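Local atomic coordinates of endo-beta-1,4-glucanase (Bacillus licheniformis, PDB entry 2JEN), a protein that hydrolyses internal beta-1,4-glucosidic bonds of xyloglucan, a plant cell-wall polysaccharide, and probably of related glucans, as a family 12 glycoside hydrolase. Residues Y47-V52 against S91-W96; M73-N78 against G249-S254; K116-K121 against L213-F218; W139-N144 against Y234-E239. The protein carries 1 engineered substitution. All coordinates share one frame; numbering follows the deposited sequence.

Read from the N terminus, interaction 1 opens first, its strand 46-49 meeting strand 91-95 about 40 residues later, after strands 62-67 and 72-79. Interaction 2 opens inside that loop, at 73-78, and closes only near the C terminus at 249-254, so the two cross. Interactions 3 and 4 lie within the long loop closed by interaction 2 and cross each other, in the order 116-121, 139-144, 213-218, 234-239. Interactions 1 and 4 belong to the sheet that carries the glycan site and meet where strand 91-95 neighbours strand 234-244. Interactions 2 and 3 belong to the other sheet, 3 also taking in the start of helix 215-225. Across the sandwich 1 packs on 2 and 3 on 4.

Interaction 1. Residues Y47-V52 against S91-W96; sequences YIFNNV and SIVSGW. With XYS (alpha-D-xylopyranose), chain B; GLC (alpha-D-glucopyranose), chain C.
Tyr47 and Val93 form a hydrogen-bonded pair in an antiparallel ladder of the sugar-binding sheet of the family 12 beta-jelly roll; Phe49 and Ser91 form the next such pair. Between them Ile48 and Ile92, a non-hydrogen-bonded pair, turn to the opposite face and pack on Met73 of the other sheet. The backbone is tightest at Phe49 N to Ser91 O, 2.8 Å, and at Val93 N to Tyr47 O, 2.9 Å, while the return bond from Ser91 N to Phe49 O is weak. The Tyr47 side chain leaves with CG between the backbone N and carbonyl carbon (chi1 53°), and its ring lies alongside Val93. CB of Val93 stands over one ring face, 3.9 Å from the Tyr47 ring centroid, and Val93 CG1 comes within 3.6 Å of Tyr47 OH. An alanine at Tyr47 would probably leave this flank of Val93 without its ring and water 1 without its hydroxyl partner. Toward the glycan and round the Tyr47 hydroxyl the contact is looser and water-mediated. Water 1 joins Tyr47 OH to Gly95 O, and water 2 joins Asn51 ND2 to Ser91 OG, which also bonds to Tyr89 O. Beyond Phe49 the chain turns to the bound glycan: Asn51 ND2 donates to O2 of the chain C glucose at 2.9 Å, and Val52 N reaches O4 of xylose at 3.0 Å in a nearly straight bond, 172° at the hydrogen.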
# COMPACT_ATOMS: atom_id res chain seq x y z
N TYR A 47 -8.63 -21.49 -12.52
CA TYR A 47 -8.36 -20.35 -11.61
C TYR A 47 -7.09 -19.68 -11.96
O TYR A 47 -6.13 -20.31 -12.41
CB TYR A 47 -8.35 -20.78 -10.13
CG TYR A 47 -7.44 -21.93 -9.76
CD1 TYR A 47 -7.87 -23.24 -9.84
CD2 TYR A 47 -6.14 -21.70 -9.27
CE1 TYR A 47 -7.03 -24.28 -9.46
CE2 TYR A 47 -5.33 -22.77 -8.87
CZ TYR A 47 -5.77 -24.05 -9.00
OH TYR A 47 -4.97 -25.09 -8.58
N ILE A 48 -7.08 -18.38 -11.79
CA ILE A 48 -5.84 -17.61 -11.79
C ILE A 48 -5.23 -17.84 -10.41
O ILE A 48 -5.90 -17.77 -9.40
CB ILE A 48 -6.07 -16.10 -12.07
CG1 ILE A 48 -7.07 -15.86 -13.22
CG2 ILE A 48 -4.74 -15.43 -12.34
CD1 ILE A 48 -7.40 -14.40 -13.48
N PHE A 49 -3.94 -18.08 -10.41
CA PHE A 49 -3.21 -18.51 -9.22
C PHE A 49 -2.00 -17.62 -8.95
O PHE A 49 -1.13 -17.46 -9.81
CB PHE A 49 -2.74 -19.96 -9.45
CG PHE A 49 -2.10 -20.65 -8.27
CD1 PHE A 49 -2.53 -20.45 -6.97
CD2 PHE A 49 -1.10 -21.57 -8.49
CE1 PHE A 49 -1.95 -21.13 -5.91
CE2 PHE A 49 -0.51 -22.22 -7.42
CZ PHE A 49 -0.93 -22.01 -6.15
N ASN A 50 -1.97 -17.00 -7.77
CA ASN A 50 -0.90 -16.08 -7.39
C ASN A 50 0.26 -16.90 -6.87
O ASN A 50 0.62 -16.90 -5.68
CB ASN A 50 -1.39 -15.04 -6.38
CG ASN A 50 -0.56 -13.79 -6.41
OD1 ASN A 50 0.06 -13.50 -7.44
ND2 ASN A 50 -0.63 -12.98 -5.38
N ASN A 51 0.90 -17.64 -7.80
CA ASN A 51 1.93 -18.64 -7.48
C ASN A 51 3.27 -17.96 -7.32
O ASN A 51 3.79 -17.41 -8.28
CB ASN A 51 1.97 -19.67 -8.62
CG ASN A 51 2.98 -20.75 -8.43
OD1 ASN A 51 3.90 -20.61 -7.66
ND2 ASN A 51 2.82 -21.82 -9.18
N VAL A 52 3.80 -17.98 -6.09
CA VAL A 52 5.04 -17.34 -5.74
C VAL A 52 6.04 -18.37 -5.21
O VAL A 52 6.76 -18.11 -4.24
CB VAL A 52 4.83 -16.16 -4.78
CG1 VAL A 52 4.01 -15.08 -5.49
CG2 VAL A 52 4.16 -16.55 -3.46
N SER A 91 -0.22 -17.53 -13.01
CA SER A 91 -0.68 -18.44 -14.03
C SER A 91 -2.16 -18.70 -13.92
O SER A 91 -2.79 -18.42 -12.90
CB SER A 91 0.08 -19.76 -13.90
OG SER A 91 0.12 -20.18 -12.54
N ILE A 92 -2.72 -19.22 -15.02
CA ILE A 92 -4.02 -19.87 -15.02
C ILE A 92 -3.81 -21.36 -14.95
O ILE A 92 -3.02 -21.90 -15.71
CB ILE A 92 -4.85 -19.51 -16.26
CG1 ILE A 92 -4.99 -18.01 -16.40
CG2 ILE A 92 -6.21 -20.22 -16.20
CD1 ILE A 92 -5.56 -17.56 -17.80
N VAL A 93 -4.58 -22.04 -14.09
CA VAL A 93 -4.53 -23.50 -13.90
C VAL A 93 -5.81 -24.08 -14.41
O VAL A 93 -6.89 -23.68 -13.98
CB VAL A 93 -4.31 -23.87 -12.41
CG1 VAL A 93 -4.41 -25.37 -12.15
CG2 VAL A 93 -2.99 -23.32 -11.92
N SER A 94 -5.72 -25.13 -15.22
CA SER A 94 -6.77 -26.12 -15.43
C SER A 94 -6.32 -27.48 -15.00
O SER A 94 -5.25 -27.91 -15.41
CB SER A 94 -7.14 -26.14 -16.92
OG SER A 94 -8.32 -26.92 -17.08
N GLY A 95 -7.10 -28.16 -14.18
CA GLY A 95 -6.74 -29.45 -13.66
C GLY A 95 -6.18 -29.40 -12.28
O GLY A 95 -6.74 -28.75 -11.39
N TRP A 96 -5.08 -30.12 -12.09
CA TRP A 96 -4.45 -30.29 -10.80
C TRP A 96 -3.30 -29.28 -10.57
O TRP A 96 -2.61 -28.89 -11.50
CB TRP A 96 -3.91 -31.74 -10.71
CG TRP A 96 -2.99 -32.07 -9.59
CD1 TRP A 96 -3.32 -32.67 -8.42
CD2 TRP A 96 -1.56 -31.92 -9.58
NE1 TRP A 96 -2.21 -32.85 -7.65
CE2 TRP A 96 -1.11 -32.40 -8.33
CE3 TRP A 96 -0.63 -31.38 -10.47
CZ2 TRP A 96 0.24 -32.42 -7.98
CZ3 TRP A 96 0.70 -31.34 -10.11
CH2 TRP A 96 1.12 -31.86 -8.88
C1 XYS B . 3.87 -23.48 -3.43
C2 XYS B . 4.16 -22.49 -2.31
C3 XYS B . 3.28 -21.24 -2.43
C4 XYS B . 3.29 -20.77 -3.89
C5 XYS B . 2.97 -21.87 -4.91
O2 XYS B . 3.89 -23.13 -1.05
O3 XYS B . 3.67 -20.15 -1.57
O4 XYS B . 2.46 -19.65 -4.04
O5 XYS B . 3.84 -22.93 -4.71
C1 GLC C . 6.74 -25.22 -10.00
C2 GLC C . 5.33 -25.06 -9.46
C3 GLC C . 5.34 -24.94 -7.96
C4 GLC C . 6.08 -26.15 -7.39
C5 GLC C . 7.50 -26.21 -7.99
C6 GLC C . 8.18 -27.51 -7.52
O2 GLC C . 4.63 -23.97 -10.05
O3 GLC C . 4.00 -24.77 -7.49
O4 GLC C . 6.22 -26.07 -6.00
O5 GLC C . 7.38 -26.34 -9.39
O6 GLC C . 9.22 -27.23 -6.61
O HOH W 1 -6.22 -27.54 -8.97
O HOH W 2 0.76 -22.54 -11.21

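Interaction 2. Residues M73-N78 against G249-S254; sequences MGWVWN and GQINIS
Trp75 and Trp77 both carry CG between the backbone N and the carbonyl carbon, at chi1 47° and 67°, and their indoles lean over the facing strand 249-253. Trp75 lies side by side with Ile251, whose CG2 sits over the five-membered ring; the approach of Ile251 CG2 to Trp75 CE2, 3.2 Å, is tight. The six-membered ring of the same indole also meets Ile253, with Trp75 CH2 3.8 Å from Ile253 CD1, and Met73 CE rests 4.0 Å from Ile253 CG2. Trp77 instead lays its face on backbone: Trp77 CD2 is 3.6 Å from Gly249 O, and Trp77 CZ3 is 3.5 Å from Gln250 CA. An alanine in place of Trp77 is likely to uncover this peptide and open a gap toward Ala128 and Val244. Beneath the rings runs an antiparallel ladder, in which Ile253 N donates to Met73 O at 2.8 Å and Trp77 N to Gly249 O at 2.9 Å, whereas the bond from Met73 N to Ile253 O is weak. Gly74 is without a side chain where a CB would collide with Ile251 O. On the reverse face Val76 lies beside Gln250, whose NE2 bonds to Thr248 OG1 of a second subunit, and Pro80 of that subunit packs on both. Within the six-stranded sheet the pair is flanked by strand 62-67 next to 72-79 and by strand 118-128 next to 247-260, while the tryptophan face packs against strands 91-95 and 234-244 of the opposing sheet.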
# COMPACT_ATOMS: atom_id res chain seq x y z
N MET A 73 -8.22 -10.34 -18.20
CA MET A 73 -7.68 -10.86 -16.95
C MET A 73 -6.18 -10.88 -17.05
O MET A 73 -5.64 -10.75 -18.17
CB MET A 73 -8.24 -12.24 -16.64
CG MET A 73 -7.88 -13.28 -17.66
SD MET A 73 -8.66 -14.88 -17.33
CE MET A 73 -8.61 -15.65 -18.95
N GLY A 74 -5.49 -11.07 -15.94
CA GLY A 74 -4.03 -11.06 -16.01
C GLY A 74 -3.41 -10.89 -14.65
O GLY A 74 -4.00 -11.29 -13.63
N TRP A 75 -2.21 -10.35 -14.62
CA TRP A 75 -1.47 -10.16 -13.38
C TRP A 75 -0.38 -9.12 -13.59
O TRP A 75 0.01 -8.85 -14.71
CB TRP A 75 -0.93 -11.46 -12.80
CG TRP A 75 -0.22 -12.36 -13.79
CD1 TRP A 75 1.10 -12.35 -14.11
CD2 TRP A 75 -0.80 -13.45 -14.52
NE1 TRP A 75 1.36 -13.31 -15.05
CE2 TRP A 75 0.23 -14.03 -15.30
CE3 TRP A 75 -2.09 -14.00 -14.61
CZ2 TRP A 75 0.01 -15.09 -16.16
CZ3 TRP A 75 -2.30 -15.04 -15.48
CH2 TRP A 75 -1.26 -15.58 -16.24
N VAL A 76 0.05 -8.53 -12.48
CA VAL A 76 0.96 -7.44 -12.41
C VAL A 76 2.02 -7.85 -11.37
O VAL A 76 1.66 -8.44 -10.35
CB VAL A 76 0.15 -6.21 -11.96
CG1 VAL A 76 0.99 -4.95 -12.09
CG2 VAL A 76 -1.21 -6.13 -12.77
N TRP A 77 3.28 -7.51 -11.59
CA TRP A 77 4.33 -7.98 -10.71
C TRP A 77 5.50 -7.02 -10.58
O TRP A 77 5.74 -6.15 -11.45
CB TRP A 77 4.89 -9.33 -11.20
CG TRP A 77 5.65 -9.31 -12.51
CD1 TRP A 77 6.96 -9.02 -12.70
CD2 TRP A 77 5.13 -9.61 -13.82
NE1 TRP A 77 7.30 -9.13 -14.04
CE2 TRP A 77 6.19 -9.50 -14.74
CE3 TRP A 77 3.88 -9.97 -14.30
CZ2 TRP A 77 6.03 -9.78 -16.09
CZ3 TRP A 77 3.72 -10.23 -15.66
CH2 TRP A 77 4.81 -10.15 -16.52
N ASN A 78 6.24 -7.21 -9.51
CA ASN A 78 7.51 -6.59 -9.29
C ASN A 78 8.41 -7.51 -8.50
O ASN A 78 8.10 -7.84 -7.36
CB ASN A 78 7.32 -5.30 -8.47
CG ASN A 78 8.60 -4.63 -8.11
OD1 ASN A 78 9.50 -4.52 -8.92
ND2 ASN A 78 8.71 -4.21 -6.87
N GLY A 249 6.37 -5.66 -14.38
CA GLY A 249 5.50 -5.54 -15.54
C GLY A 249 4.16 -6.18 -15.34
O GLY A 249 3.71 -6.35 -14.21
N GLN A 250 3.50 -6.53 -16.43
CA GLN A 250 2.21 -7.11 -16.38
C GLN A 250 1.92 -7.89 -17.64
O GLN A 250 2.54 -7.64 -18.70
CB GLN A 250 1.16 -6.03 -16.19
CG GLN A 250 0.95 -5.13 -17.38
CD GLN A 250 0.06 -3.97 -17.06
OE1 GLN A 250 -1.16 -4.13 -16.85
NE2 GLN A 250 0.65 -2.77 -17.01
N ILE A 251 0.96 -8.79 -17.53
CA ILE A 251 0.35 -9.46 -18.65
C ILE A 251 -1.14 -9.19 -18.64
O ILE A 251 -1.76 -9.06 -17.57
CB ILE A 251 0.60 -10.99 -18.61
CG1 ILE A 251 0.25 -11.69 -19.95
CG2 ILE A 251 -0.15 -11.67 -17.46
CD1 ILE A 251 0.76 -13.13 -20.06
N ASN A 252 -1.73 -9.15 -19.83
CA ASN A 252 -3.16 -9.17 -19.98
C ASN A 252 -3.49 -10.26 -20.97
O ASN A 252 -2.80 -10.40 -22.00
CB ASN A 252 -3.69 -7.83 -20.48
CG ASN A 252 -5.15 -7.87 -20.75
OD1 ASN A 252 -6.02 -7.58 -19.83
ND2 ASN A 252 -5.48 -8.23 -21.94
N ILE A 253 -4.48 -11.06 -20.65
CA ILE A 253 -4.96 -12.15 -21.45
C ILE A 253 -6.35 -11.81 -21.98
O ILE A 253 -7.24 -11.42 -21.21
CB ILE A 253 -4.99 -13.45 -20.65
CG1 ILE A 253 -3.56 -13.83 -20.26
CG2 ILE A 253 -5.71 -14.56 -21.42
CD1 ILE A 253 -3.47 -14.94 -19.25
N SER A 254 -6.51 -11.89 -23.31
CA SER A 254 -7.74 -11.49 -23.99
C SER A 254 -8.52 -12.68 -24.55
O SER A 254 -9.67 -12.53 -24.94
CB SER A 254 -7.42 -10.50 -25.13
OG SER A 254 -6.65 -11.15 -26.13

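Interaction 3. Residues K116-K121 against L213-F218; sequences KNINTK and LNIRDF
Asn214 meets Asn117 and Ile118, where strand 118-128 begins, through its side-chain amide, its CG anti to the backbone N (chi1 -175°), which brings it toward that strand. Asn214 OD1 accepts two N-H groups from opposite faces of its plane, Ile118 N across the contact and Arg216 N within the helix, each at 3.0 Å. The second is the N-cap bond of helix 215-225. Asn214 ND2 donates to Asn117 OD1 at 2.9 Å, with the two amide planes turned 66° apart. Backbone bonds continue the pairing: Ile215 N to Ile118 O, then a two-way exchange between Thr120 and Leu213, with Thr120 N 2.8 Å from Leu213 O. The cationic Arg216 is met differently: Asn117 OD1 lies over the centre of its guanidinium, 3.1 Å from Arg216 CZ, without a hydrogen bond; Arg216 NH1 bonds to Gln115 O. The apolar contact lies on the buried side, where Ile118 CB meets Ile215 CB at 3.9 Å and Val235 and Ile158 of the opposing sheet close in. Gripped from both faces and by its N-H, the Asn214 amide is probably held against rotation and couples the helix start to strand 118-128; the guanidinium charge would probably polarise Asn117 OD1.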
# COMPACT_ATOMS: atom_id res chain seq x y z
N LYS A 116 -6.81 -38.28 -26.49
CA LYS A 116 -7.68 -37.10 -26.61
C LYS A 116 -6.93 -35.90 -27.13
O LYS A 116 -5.73 -35.72 -26.86
CB LYS A 116 -8.35 -36.78 -25.29
CG LYS A 116 -9.12 -37.95 -24.75
CD LYS A 116 -10.38 -37.57 -24.00
CE LYS A 116 -11.38 -38.70 -24.10
NZ LYS A 116 -10.69 -40.04 -24.09
N ASN A 117 -7.63 -35.06 -27.89
CA ASN A 117 -7.11 -33.78 -28.27
C ASN A 117 -7.17 -32.92 -27.01
O ASN A 117 -8.12 -32.99 -26.26
CB ASN A 117 -7.94 -33.19 -29.39
CG ASN A 117 -7.82 -34.02 -30.62
OD1 ASN A 117 -6.71 -34.24 -31.08
ND2 ASN A 117 -8.95 -34.56 -31.12
N ILE A 118 -6.14 -32.13 -26.79
CA ILE A 118 -6.12 -31.17 -25.67
C ILE A 118 -5.85 -29.81 -26.32
O ILE A 118 -4.72 -29.41 -26.57
CB ILE A 118 -5.07 -31.52 -24.63
CG1 ILE A 118 -5.25 -32.93 -24.10
CG2 ILE A 118 -5.11 -30.47 -23.50
CD1 ILE A 118 -4.18 -33.38 -23.17
N ASN A 119 -6.94 -29.15 -26.72
CA ASN A 119 -6.88 -27.96 -27.50
C ASN A 119 -6.79 -26.74 -26.63
O ASN A 119 -7.60 -26.56 -25.74
CB ASN A 119 -8.10 -27.88 -28.40
CG ASN A 119 -8.16 -29.02 -29.42
OD1 ASN A 119 -9.17 -29.68 -29.56
ND2 ASN A 119 -7.10 -29.19 -30.12
N THR A 120 -5.76 -25.94 -26.86
CA THR A 120 -5.61 -24.70 -26.11
C THR A 120 -5.53 -23.49 -27.02
O THR A 120 -4.95 -23.54 -28.09
CB THR A 120 -4.36 -24.79 -25.25
OG1 THR A 120 -3.19 -24.81 -26.09
CG2 THR A 120 -4.44 -26.00 -24.30
N LYS A 121 -6.11 -22.38 -26.56
CA LYS A 121 -6.05 -21.12 -27.23
C LYS A 121 -5.69 -20.07 -26.20
O LYS A 121 -6.25 -20.06 -25.10
CB LYS A 121 -7.42 -20.77 -27.82
CG LYS A 121 -8.07 -21.86 -28.64
CD LYS A 121 -9.37 -21.37 -29.28
N LEU A 213 -2.97 -24.41 -30.02
CA LEU A 213 -2.15 -25.62 -29.97
C LEU A 213 -2.94 -26.83 -29.54
O LEU A 213 -3.97 -26.72 -28.87
CB LEU A 213 -0.99 -25.43 -29.01
CG LEU A 213 -0.07 -24.25 -29.25
CD1 LEU A 213 0.93 -24.10 -28.11
CD2 LEU A 213 0.66 -24.32 -30.59
N ASN A 214 -2.49 -28.00 -29.95
CA ASN A 214 -3.02 -29.25 -29.45
C ASN A 214 -1.90 -29.93 -28.68
O ASN A 214 -0.86 -30.29 -29.26
CB ASN A 214 -3.47 -30.15 -30.60
CG ASN A 214 -4.13 -31.41 -30.14
OD1 ASN A 214 -4.14 -31.78 -28.97
ND2 ASN A 214 -4.69 -32.16 -31.11
N ILE A 215 -2.05 -30.03 -27.37
CA ILE A 215 -0.98 -30.62 -26.54
C ILE A 215 -0.62 -32.04 -27.01
O ILE A 215 0.53 -32.48 -26.89
CB ILE A 215 -1.34 -30.58 -25.04
CG1 ILE A 215 -1.60 -29.15 -24.56
CG2 ILE A 215 -0.26 -31.22 -24.19
CD1 ILE A 215 -0.59 -28.17 -24.99
N ARG A 216 -1.60 -32.73 -27.59
CA ARG A 216 -1.34 -34.08 -28.09
C ARG A 216 -0.27 -34.10 -29.16
O ARG A 216 0.45 -35.10 -29.31
CB ARG A 216 -2.64 -34.67 -28.62
CG ARG A 216 -2.54 -36.18 -28.93
CD ARG A 216 -3.83 -36.73 -29.49
NE ARG A 216 -3.93 -36.32 -30.86
CZ ARG A 216 -4.93 -36.66 -31.68
NH1 ARG A 216 -5.95 -37.37 -31.25
NH2 ARG A 216 -4.91 -36.22 -32.92
N ASP A 217 -0.13 -33.03 -29.94
CA ASP A 217 0.95 -32.99 -30.92
C ASP A 217 2.32 -33.06 -30.23
O ASP A 217 3.28 -33.63 -30.76
CB ASP A 217 0.90 -31.70 -31.73
CG ASP A 217 -0.35 -31.54 -32.60
OD1 ASP A 217 -1.04 -32.55 -32.84
OD2 ASP A 217 -0.53 -30.41 -33.12
N PHE A 218 2.44 -32.41 -29.08
CA PHE A 218 3.69 -32.35 -28.33
C PHE A 218 3.95 -33.67 -27.59
O PHE A 218 5.08 -34.20 -27.61
CB PHE A 218 3.67 -31.15 -27.38
CG PHE A 218 3.64 -29.85 -28.10
CD1 PHE A 218 2.44 -29.35 -28.59
CD2 PHE A 218 4.82 -29.13 -28.36
CE1 PHE A 218 2.42 -28.17 -29.34
CE2 PHE A 218 4.79 -27.98 -29.07
CZ PHE A 218 3.56 -27.47 -29.56

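Interaction 4. Residues W139-N144 against Y234-E239; sequences WLHNTN and YVSSVE. With GLC (alpha-D-glucopyranose), chain D.
Trp139, its CG anti to the carbonyl carbon (chi1 -68°), turns the edge of its indole to Glu239, with CD1 3.3 Å from Glu239 OE2 and the ring and carboxylate planes 67° apart. Water 3 lies at the same edge, accepting from Trp139 NE1 and standing 2.8 Å from Glu239 OE1. Farther round, Trp139 CH2 comes within 3.3 Å of O3 of the chain D glucose in the glycan pocket. His141 ND1 and Ser236 OG share a short hydrogen bond of 2.6 Å, and water 4 carries on from that hydroxyl to Thr143 O. What brings Ser236 and Ser237 both opposite Trp139 is a classic beta bulge in the antiparallel pairing of strands 131-141 and 234-244. Trp139 O accepts Ser236 N at 2.8 Å and, weakly, Ser237 N, so the register slips by one residue. Past the bulge regular pairing resumes, with Tyr234 N bonded to His141 O. There the chain bends round Tyr234, and Asn144 CB rests over the centre of its ring, 3.6 Å from the Tyr234 centroid. In the outer shell His97 ND1 bonds to Glu239 OE2, and the rings of Trp98 and Trp197 meet Trp139 edge-to-face.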
# COMPACT_ATOMS: atom_id res chain seq x y z
N TRP A 139 1.53 -30.81 -16.58
CA TRP A 139 1.99 -31.76 -15.60
C TRP A 139 1.43 -33.14 -15.90
O TRP A 139 0.25 -33.26 -16.25
CB TRP A 139 1.55 -31.36 -14.20
CG TRP A 139 2.20 -30.15 -13.68
CD1 TRP A 139 1.61 -28.93 -13.42
CD2 TRP A 139 3.57 -30.04 -13.29
NE1 TRP A 139 2.56 -28.07 -12.91
CE2 TRP A 139 3.77 -28.74 -12.81
CE3 TRP A 139 4.66 -30.91 -13.29
CZ2 TRP A 139 4.98 -28.31 -12.35
CZ3 TRP A 139 5.85 -30.48 -12.81
CH2 TRP A 139 6.02 -29.20 -12.34
N LEU A 140 2.28 -34.16 -15.74
CA LEU A 140 1.87 -35.54 -15.91
C LEU A 140 2.25 -36.35 -14.68
O LEU A 140 3.21 -36.05 -13.98
CB LEU A 140 2.52 -36.15 -17.17
CG LEU A 140 2.20 -35.45 -18.49
CD1 LEU A 140 3.21 -34.39 -18.88
CD2 LEU A 140 2.01 -36.50 -19.61
N HIS A 141 1.44 -37.39 -14.44
CA HIS A 141 1.63 -38.34 -13.35
C HIS A 141 1.41 -39.75 -13.87
O HIS A 141 0.80 -39.95 -14.91
CB HIS A 141 0.60 -38.11 -12.24
CG HIS A 141 0.79 -36.85 -11.43
ND1 HIS A 141 0.27 -35.62 -11.82
CD2 HIS A 141 1.35 -36.67 -10.22
CE1 HIS A 141 0.57 -34.73 -10.86
NE2 HIS A 141 1.21 -35.35 -9.88
N ASN A 142 1.85 -40.73 -13.08
CA ASN A 142 1.41 -42.11 -13.32
C ASN A 142 -0.02 -42.36 -12.83
O ASN A 142 -0.79 -43.22 -13.39
CB ASN A 142 2.33 -43.11 -12.63
CG ASN A 142 3.59 -43.23 -13.25
OD1 ASN A 142 3.68 -43.32 -14.46
ND2 ASN A 142 4.63 -43.34 -12.42
N THR A 143 -0.38 -41.71 -11.71
CA THR A 143 -1.69 -41.82 -11.02
C THR A 143 -2.77 -40.94 -11.70
O THR A 143 -2.47 -39.83 -12.11
CB THR A 143 -1.57 -41.40 -9.49
OG1 THR A 143 -2.81 -41.65 -8.79
CG2 THR A 143 -1.21 -39.92 -9.32
N ASN A 144 -4.02 -41.44 -11.78
CA ASN A 144 -5.20 -40.65 -12.13
C ASN A 144 -5.93 -40.15 -10.88
O ASN A 144 -7.05 -39.62 -10.99
CB ASN A 144 -6.16 -41.40 -13.04
CG ASN A 144 -6.80 -42.58 -12.38
OD1 ASN A 144 -6.38 -43.01 -11.30
ND2 ASN A 144 -7.82 -43.15 -13.05
N TYR A 234 -0.73 -40.03 -17.38
CA TYR A 234 -1.89 -39.14 -17.42
C TYR A 234 -1.46 -37.69 -17.49
O TYR A 234 -0.56 -37.28 -16.75
CB TYR A 234 -2.71 -39.30 -16.13
CG TYR A 234 -3.42 -40.62 -16.06
CD1 TYR A 234 -2.80 -41.72 -15.50
CD2 TYR A 234 -4.71 -40.75 -16.54
CE1 TYR A 234 -3.46 -42.95 -15.45
CE2 TYR A 234 -5.36 -42.00 -16.52
CZ TYR A 234 -4.73 -43.06 -15.94
OH TYR A 234 -5.38 -44.29 -15.89
N VAL A 235 -2.14 -36.91 -18.34
CA VAL A 235 -2.03 -35.46 -18.24
C VAL A 235 -2.93 -35.00 -17.09
O VAL A 235 -4.12 -35.29 -17.04
CB VAL A 235 -2.39 -34.76 -19.55
CG1 VAL A 235 -2.31 -33.24 -19.40
CG2 VAL A 235 -1.54 -35.29 -20.73
N SER A 236 -2.33 -34.31 -16.12
CA SER A 236 -2.99 -33.87 -14.90
C SER A 236 -3.43 -32.40 -14.93
O SER A 236 -4.35 -32.04 -14.23
CB SER A 236 -2.07 -34.07 -13.71
OG SER A 236 -1.61 -35.39 -13.67
N SER A 237 -2.74 -31.60 -15.72
CA SER A 237 -2.88 -30.13 -15.66
C SER A 237 -2.41 -29.53 -16.95
O SER A 237 -1.42 -29.99 -17.52
CB SER A 237 -1.98 -29.66 -14.49
OG SER A 237 -1.96 -28.27 -14.31
N VAL A 238 -3.06 -28.43 -17.38
CA VAL A 238 -2.52 -27.49 -18.35
C VAL A 238 -2.62 -26.13 -17.70
O VAL A 238 -3.71 -25.69 -17.31
CB VAL A 238 -3.25 -27.51 -19.69
CG1 VAL A 238 -2.77 -26.41 -20.61
CG2 VAL A 238 -3.09 -28.90 -20.36
N GLU A 239 -1.47 -25.49 -17.57
CA GLU A 239 -1.35 -24.17 -16.96
C GLU A 239 -0.73 -23.22 -17.96
O GLU A 239 0.04 -23.67 -18.83
CB GLU A 239 -0.48 -24.23 -15.70
CG GLU A 239 -0.81 -25.37 -14.79
CD GLU A 239 -0.07 -25.42 -13.48
OE1 GLU A 239 0.78 -24.55 -13.21
OE2 GLU A 239 -0.36 -26.36 -12.70
C1 GLC D . 9.06 -25.85 -14.71
C2 GLC D . 9.47 -26.55 -13.41
C3 GLC D . 8.26 -26.66 -12.52
C4 GLC D . 7.76 -25.25 -12.20
C5 GLC D . 7.42 -24.62 -13.56
C6 GLC D . 6.73 -23.25 -13.46
O1 GLC D . 10.11 -25.76 -15.63
O2 GLC D . 9.95 -27.87 -13.54
O3 GLC D . 8.68 -27.47 -11.42
O4 GLC D . 6.58 -25.31 -11.43
O5 GLC D . 8.61 -24.56 -14.34
O6 GLC D . 7.48 -22.34 -12.69
O HOH W 3 3.39 -25.05 -12.44
O HOH W 4 -3.37 -37.36 -13.04